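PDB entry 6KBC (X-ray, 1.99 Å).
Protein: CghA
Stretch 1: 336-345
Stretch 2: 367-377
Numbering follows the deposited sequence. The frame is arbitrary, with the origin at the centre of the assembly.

Stretch 1 (336-345) REKWSFDLRH
Stretch 2 367-377: FVVEVTGGLVG

Paired antiparallel strands commonly sort their side chains onto an apolar and a polar face, and residues 338–345 and 367–375 of CghA illustrate the principle, burying 848 Å² between the two stretches. On the apolar face Trp339 lies across from Leu375, Leu343 from Val371 and His345 from Val369. Leu343 (chi1 m, chi2 p) brings CG to 3.9 Å from Val371 CG2 (Val371 chi1 t), and its CB lies 4.0 Å from Val369 CG2 (Val369 chi1 m). At one end the His345 ring (chi1 m, chi2 154°) stacks face to face on that of Phe367 (chi1 m, chi2 -86°), centroids 3.5 Å apart and planes at 7°; at the other, Leu375 (t, p) sets CD1 over the Trp339 indole (chi1 m, chi2 -98°), 4.0 Å from the centroid of its five-membered ring.

Extended backbones, with phi from -136° to -90° and psi from 102° to 151° over 339–344 and 369–372, carry the register. Ser340 N donates to Gly374 O (3.0 Å) and Gly374 N to Ser340 O (2.9 Å); Asp342 N to Thr372 O (2.8 Å) and Thr372 N to Asp342 O (3.0 Å); Arg344 N to Glu370 O (2.8 Å) and Glu370 N to Arg344 O (2.9 Å). Val376 N adds a bond to Lys338 O (2.7 Å). Gly373 (phi/psi 142/-144°), paired with Phe341 at a CA–CA distance of 4.3 Å, must lack a side chain: an ideal CB would fall 2.1 Å from Ser340 O.

The other face carries Ser340, Asp342, Arg344, Glu370 and Thr372, polar residues suited to partial exposure. Arg344 (m, t, t, chi4 -86°) reaches back along its strand, NH2 forming a salt bridge with Asp342 OD2 (3.2 Å; Asp342 chi1 m). A water joins the strands here, 2.9 Å from Arg344 NE and 2.8 Å from Thr372 OG1 (Thr372 chi1 p). Another links Lys338 N and Val376 O, 2.9 Å from each.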

ATOM      1  N   ARG A 336     -12.322 -23.733  -9.634  1.00 24.67           N
ATOM      2  CA  ARG A 336     -13.231 -22.589  -9.749  1.00 28.35           C
ATOM      3  C   ARG A 336     -13.675 -22.113  -8.377  1.00 27.78           C
ATOM      4  O   ARG A 336     -14.863 -21.980  -8.097  1.00 28.34           O
ATOM      5  CB  ARG A 336     -14.449 -22.935 -10.596  1.00 30.51           C
ATOM      6  CG  ARG A 336     -14.167 -22.900 -12.049  1.00 33.12           C
ATOM      7  CD  ARG A 336     -13.718 -21.532 -12.492  1.00 37.23           C
ATOM      8  NE  ARG A 336     -13.562 -21.564 -13.934  1.00 36.80           N
ATOM      9  CZ  ARG A 336     -14.525 -21.275 -14.798  1.00 33.27           C
ATOM     10  NH1 ARG A 336     -15.716 -20.877 -14.371  1.00 34.05           N
ATOM     11  NH2 ARG A 336     -14.280 -21.368 -16.093  1.00 28.92           N
ATOM     12  N   GLU A 337     -12.704 -21.901  -7.499  1.00 25.59           N
ATOM     13  CA  GLU A 337     -13.019 -21.468  -6.157  1.00 25.72           C
ATOM     14  C   GLU A 337     -13.284 -19.972  -6.142  1.00 25.46           C
ATOM     15  O   GLU A 337     -12.723 -19.205  -6.933  1.00 23.07           O
ATOM     16  CB  GLU A 337     -11.881 -21.809  -5.200  1.00 27.05           C
ATOM     17  CG  GLU A 337     -11.711 -23.309  -4.978  1.00 28.98           C
ATOM     18  CD  GLU A 337     -10.304 -23.682  -4.575  1.00 38.57           C
ATOM     19  OE1 GLU A 337      -9.363 -23.327  -5.325  1.00 37.30           O
ATOM     20  OE2 GLU A 337     -10.145 -24.321  -3.509  1.00 41.05           O
ATOM     21  N   LYS A 338     -14.174 -19.572  -5.245  1.00 25.44           N
ATOM     22  CA  LYS A 338     -14.415 -18.180  -4.911  1.00 22.85           C
ATOM     23  C   LYS A 338     -14.270 -18.027  -3.412  1.00 21.21           C
ATOM     24  O   LYS A 338     -14.728 -18.878  -2.643  1.00 24.55           O
ATOM     25  CB  LYS A 338     -15.824 -17.717  -5.355  1.00 23.65           C
ATOM     26  CG  LYS A 338     -15.993 -17.621  -6.844  1.00 32.57           C
ATOM     27  CD  LYS A 338     -17.108 -16.628  -7.284  1.00 30.88           C
ATOM     28  CE  LYS A 338     -18.290 -16.645  -6.336  1.00 31.20           C
ATOM     29  NZ  LYS A 338     -19.391 -15.688  -6.768  1.00 30.02           N
ATOM     30  N   TRP A 339     -13.629 -16.949  -3.000  1.00 18.69           N
ATOM     31  CA  TRP A 339     -13.562 -16.592  -1.598  1.00 21.33           C
ATOM     32  C   TRP A 339     -14.182 -15.213  -1.435  1.00 24.86           C
ATOM     33  O   TRP A 339     -13.977 -14.332  -2.276  1.00 24.41           O
ATOM     34  CB  TRP A 339     -12.130 -16.593  -1.100  1.00 18.05           C
ATOM     35  CG  TRP A 339     -11.406 -17.883  -1.344  1.00 22.55           C
ATOM     36  CD1 TRP A 339     -11.223 -18.910  -0.450  1.00 24.30           C
ATOM     37  CD2 TRP A 339     -10.755 -18.285  -2.553  1.00 24.20           C
ATOM     38  NE1 TRP A 339     -10.499 -19.928  -1.039  1.00 22.28           N
ATOM     39  CE2 TRP A 339     -10.185 -19.562  -2.322  1.00 28.72           C
ATOM     40  CE3 TRP A 339     -10.584 -17.686  -3.807  1.00 23.27           C
ATOM     41  CZ2 TRP A 339      -9.473 -20.251  -3.305  1.00 26.55           C
ATOM     42  CZ3 TRP A 339      -9.849 -18.368  -4.773  1.00 24.71           C
ATOM     43  CH2 TRP A 339      -9.318 -19.640  -4.519  1.00 24.29           C
ATOM     44  N   SER A 340     -14.949 -15.034  -0.369  1.00 21.15           N
ATOM     45  CA  SER A 340     -15.575 -13.750  -0.084  1.00 22.67           C
ATOM     46  C   SER A 340     -15.231 -13.351   1.335  1.00 22.93           C
ATOM     47  O   SER A 340     -15.348 -14.166   2.259  1.00 22.49           O
ATOM     48  CB  SER A 340     -17.098 -13.812  -0.254  1.00 22.90           C
ATOM     49  OG  SER A 340     -17.609 -12.497  -0.285  1.00 24.76           O
ATOM     50  N   PHE A 341     -14.784 -12.112   1.505  1.00 19.37           N
ATOM     51  CA  PHE A 341     -14.449 -11.593   2.816  1.00 20.37           C
ATOM     52  C   PHE A 341     -15.127 -10.257   3.005  1.00 20.00           C
ATOM     53  O   PHE A 341     -15.176  -9.433   2.086  1.00 20.30           O
ATOM     54  CB  PHE A 341     -12.930 -11.424   3.010  1.00 19.69           C
ATOM     55  CG  PHE A 341     -12.162 -12.680   2.761  1.00 22.07           C
ATOM     56  CD1 PHE A 341     -11.971 -13.603   3.784  1.00 22.39           C
ATOM     57  CD2 PHE A 341     -11.659 -12.958   1.501  1.00 22.55           C
ATOM     58  CE1 PHE A 341     -11.246 -14.781   3.555  1.00 23.88           C
ATOM     59  CE2 PHE A 341     -10.947 -14.132   1.272  1.00 21.75           C
ATOM     60  CZ  PHE A 341     -10.759 -15.040   2.300  1.00 21.33           C
ATOM     61  N   ASP A 342     -15.634 -10.043   4.205  1.00 21.29           N
ATOM     62  CA  ASP A 342     -16.133  -8.737   4.594  1.00 24.20           C
ATOM     63  C   ASP A 342     -15.087  -8.088   5.471  1.00 22.99           C
ATOM     64  O   ASP A 342     -14.614  -8.695   6.445  1.00 20.83           O
ATOM     65  CB  ASP A 342     -17.474  -8.852   5.316  1.00 22.47           C
ATOM     66  CG  ASP A 342     -18.623  -9.073   4.341  1.00 27.77           C
ATOM     67  OD1 ASP A 342     -18.360  -9.155   3.113  1.00 24.84           O
ATOM     68  OD2 ASP A 342     -19.778  -9.128   4.789  1.00 30.45           O
ATOM     69  N   LEU A 343     -14.695  -6.883   5.102  1.00 16.10           N
ATOM     70  CA  LEU A 343     -13.701  -6.118   5.838  1.00 19.34           C
ATOM     71  C   LEU A 343     -14.447  -4.933   6.424  1.00 22.31           C
ATOM     72  O   LEU A 343     -14.759  -3.978   5.706  1.00 19.60           O
ATOM     73  CB  LEU A 343     -12.568  -5.670   4.930  1.00 18.08           C
ATOM     74  CG  LEU A 343     -11.493  -6.725   4.625  1.00 21.93           C
ATOM     75  CD1 LEU A 343     -12.059  -7.900   3.879  1.00 22.90           C
ATOM     76  CD2 LEU A 343     -10.449  -6.052   3.794  1.00 25.61           C
ATOM     77  N   ARG A 344     -14.760  -4.993   7.710  1.00 19.11           N
ATOM     78  CA  ARG A 344     -15.625  -3.982   8.304  1.00 20.87           C
ATOM     79  C   ARG A 344     -14.798  -3.032   9.142  1.00 21.15           C
ATOM     80  O   ARG A 344     -13.921  -3.461   9.899  1.00 19.25           O
ATOM     81  CB  ARG A 344     -16.759  -4.623   9.112  1.00 20.04           C
ATOM     82  CG  ARG A 344     -17.663  -5.416   8.185  1.00 22.88           C
ATOM     83  CD  ARG A 344     -18.791  -6.133   8.910  1.00 23.80           C
ATOM     84  NE  ARG A 344     -19.641  -6.813   7.939  1.00 21.25           N
ATOM     85  CZ  ARG A 344     -20.656  -6.232   7.306  1.00 26.83           C
ATOM     86  NH1 ARG A 344     -20.949  -4.952   7.540  1.00 22.20           N
ATOM     87  NH2 ARG A 344     -21.372  -6.930   6.431  1.00 25.27           N
ATOM     88  N   HIS A 345     -15.078  -1.734   8.981  1.00 19.59           N
ATOM     89  CA  HIS A 345     -14.339  -0.679   9.658  1.00 19.70           C
ATOM     90  C   HIS A 345     -14.437  -0.843  11.166  1.00 22.99           C
ATOM     91  O   HIS A 345     -15.525  -0.703  11.740  1.00 20.97           O
ATOM     92  CB  HIS A 345     -14.884   0.690   9.263  1.00 20.25           C
ATOM     93  CG  HIS A 345     -14.748   0.990   7.800  1.00 19.11           C
ATOM     94  ND1 HIS A 345     -15.580   1.870   7.142  1.00 18.69           N
ATOM     95  CD2 HIS A 345     -13.867   0.535   6.876  1.00 19.66           C
ATOM     96  CE1 HIS A 345     -15.226   1.938   5.870  1.00 20.18           C
ATOM     97  NE2 HIS A 345     -14.178   1.149   5.685  1.00 20.60           N
ATOM     98  N   PHE A 367      -8.475   2.690   7.841  1.00 19.62           N
ATOM     99  CA  PHE A 367      -9.167   1.937   8.870  1.00 20.76           C
ATOM    100  C   PHE A 367      -8.377   0.685   9.214  1.00 20.60           C
ATOM    101  O   PHE A 367      -7.769   0.054   8.343  1.00 20.07           O
ATOM    102  CB  PHE A 367     -10.551   1.476   8.426  1.00 17.71           C
ATOM    103  CG  PHE A 367     -11.524   2.587   8.222  1.00 19.44           C
ATOM    104  CD1 PHE A 367     -12.264   3.073   9.286  1.00 20.23           C
ATOM    105  CD2 PHE A 367     -11.689   3.152   6.962  1.00 19.35           C
ATOM    106  CE1 PHE A 367     -13.185   4.109   9.084  1.00 22.21           C
ATOM    107  CE2 PHE A 367     -12.608   4.185   6.762  1.00 19.57           C
ATOM    108  CZ  PHE A 367     -13.344   4.654   7.818  1.00 19.65           C
ATOM    109  N   VAL A 368      -8.435   0.310  10.484  1.00 20.75           N
ATOM    110  CA  VAL A 368      -8.219  -1.081  10.864  1.00 20.33           C
ATOM    111  C   VAL A 368      -9.543  -1.800  10.669  1.00 20.16           C
ATOM    112  O   VAL A 368     -10.587  -1.324  11.129  1.00 21.39           O
ATOM    113  CB  VAL A 368      -7.746  -1.184  12.321  1.00 19.58           C
ATOM    114  CG1 VAL A 368      -7.638  -2.650  12.737  1.00 23.48           C
ATOM    115  CG2 VAL A 368      -6.430  -0.438  12.520  1.00 20.36           C
ATOM    116  N   VAL A 369      -9.523  -2.928   9.971  1.00 18.37           N
ATOM    117  CA  VAL A 369     -10.767  -3.606   9.648  1.00 18.95           C
ATOM    118  C   VAL A 369     -10.784  -4.961  10.330  1.00 20.83           C
ATOM    119  O   VAL A 369      -9.758  -5.630  10.449  1.00 20.01           O
ATOM    120  CB  VAL A 369     -10.967  -3.771   8.125  1.00 19.62           C
ATOM    121  CG1 VAL A 369     -11.255  -2.401   7.476  1.00 16.68           C
ATOM    122  CG2 VAL A 369      -9.719  -4.411   7.511  1.00 18.79           C
ATOM    123  N   GLU A 370     -11.971  -5.380  10.743  1.00 21.68           N
ATOM    124  CA  GLU A 370     -12.193  -6.756  11.147  1.00 22.15           C
ATOM    125  C   GLU A 370     -12.622  -7.543   9.917  1.00 22.86           C
ATOM    126  O   GLU A 370     -13.444  -7.075   9.123  1.00 21.59           O
ATOM    127  CB  GLU A 370     -13.268  -6.826  12.226  1.00 24.31           C
ATOM    128  CG  GLU A 370     -13.362  -8.171  12.916  1.00 28.00           C
ATOM    129  CD  GLU A 370     -14.229  -8.091  14.165  1.00 36.04           C
ATOM    130  OE1 GLU A 370     -14.751  -6.985  14.454  1.00 35.36           O
ATOM    131  OE2 GLU A 370     -14.346  -9.106  14.879  1.00 37.07           O
ATOM    132  N   VAL A 371     -12.069  -8.743   9.763  1.00 23.30           N
ATOM    133  CA  VAL A 371     -12.204  -9.533   8.541  1.00 21.34           C
ATOM    134  C   VAL A 371     -12.932 -10.829   8.868  1.00 25.14           C
ATOM    135  O   VAL A 371     -12.567 -11.530   9.818  1.00 22.12           O
ATOM    136  CB  VAL A 371     -10.824  -9.823   7.920  1.00 25.70           C
ATOM    137  CG1 VAL A 371     -10.963 -10.575   6.594  1.00 21.97           C
ATOM    138  CG2 VAL A 371     -10.056  -8.523   7.740  1.00 22.33           C
ATOM    139  N   THR A 372     -13.955 -11.145   8.079  1.00 20.76           N
ATOM    140  CA  THR A 372     -14.701 -12.392   8.184  1.00 22.49           C
ATOM    141  C   THR A 372     -14.941 -12.954   6.789  1.00 25.96           C
ATOM    142  O   THR A 372     -15.004 -12.205   5.819  1.00 24.73           O
ATOM    143  CB  THR A 372     -16.045 -12.177   8.912  1.00 23.17           C
ATOM    144  OG1 THR A 372     -16.893 -11.363   8.088  1.00 32.04           O
ATOM    145  CG2 THR A 372     -15.847 -11.495  10.258  1.00 26.73           C
ATOM    146  N   GLY A 373     -15.048 -14.280   6.691  1.00 26.94           N
ATOM    147  CA  GLY A 373     -15.462 -14.904   5.447  1.00 25.93           C
ATOM    148  C   GLY A 373     -14.747 -16.205   5.133  1.00 29.21           C
ATOM    149  O   GLY A 373     -14.458 -16.993   6.039  1.00 27.63           O
ATOM    150  N   GLY A 374     -14.466 -16.458   3.861  1.00 23.90           N
ATOM    151  CA  GLY A 374     -13.772 -17.674   3.489  1.00 28.91           C
ATOM    152  C   GLY A 374     -14.282 -18.201   2.165  1.00 27.82           C
ATOM    153  O   GLY A 374     -14.889 -17.471   1.383  1.00 24.30           O
ATOM    154  N   LEU A 375     -14.049 -19.494   1.947  1.00 24.24           N
ATOM    155  CA  LEU A 375     -14.387 -20.151   0.689  1.00 25.34           C
ATOM    156  C   LEU A 375     -15.897 -20.185   0.479  1.00 28.46           C
ATOM    157  O   LEU A 375     -16.640 -20.718   1.310  1.00 28.34           O
ATOM    158  CB  LEU A 375     -13.813 -21.569   0.674  1.00 27.24           C
ATOM    159  CG  LEU A 375     -14.127 -22.415  -0.563  1.00 28.37           C
ATOM    160  CD1 LEU A 375     -13.434 -21.858  -1.792  1.00 27.13           C
ATOM    161  CD2 LEU A 375     -13.689 -23.880  -0.331  1.00 32.82           C
ATOM    162  N   VAL A 376     -16.350 -19.625  -0.644  1.00 25.26           N
ATOM    163  CA  VAL A 376     -17.773 -19.617  -0.957  1.00 28.24           C
ATOM    164  C   VAL A 376     -18.247 -21.043  -1.192  1.00 30.38           C
ATOM    165  O   VAL A 376     -17.530 -21.867  -1.785  1.00 29.83           O
ATOM    166  CB  VAL A 376     -18.038 -18.724  -2.180  1.00 27.54           C
ATOM    167  CG1 VAL A 376     -19.519 -18.788  -2.605  1.00 30.03           C
ATOM    168  CG2 VAL A 376     -17.622 -17.288  -1.872  1.00 25.10           C
ATOM    169  N   GLY A 377     -19.458 -21.345  -0.719  1.00 36.09           N
ATOM    170  CA  GLY A 377     -20.010 -22.682  -0.839  1.00 36.39           C
ATOM    171  C   GLY A 377     -19.520 -23.662   0.201  1.00 43.51           C
ATOM    172  O   GLY A 377     -19.780 -24.867   0.078  1.00 45.39           O
TER
HETATM  173  O   HOH W   1     -16.026 -21.535  -4.209  1.00 30.16           O
HETATM  174  O   HOH W   2     -19.143  -9.700   8.171  1.00 35.77           O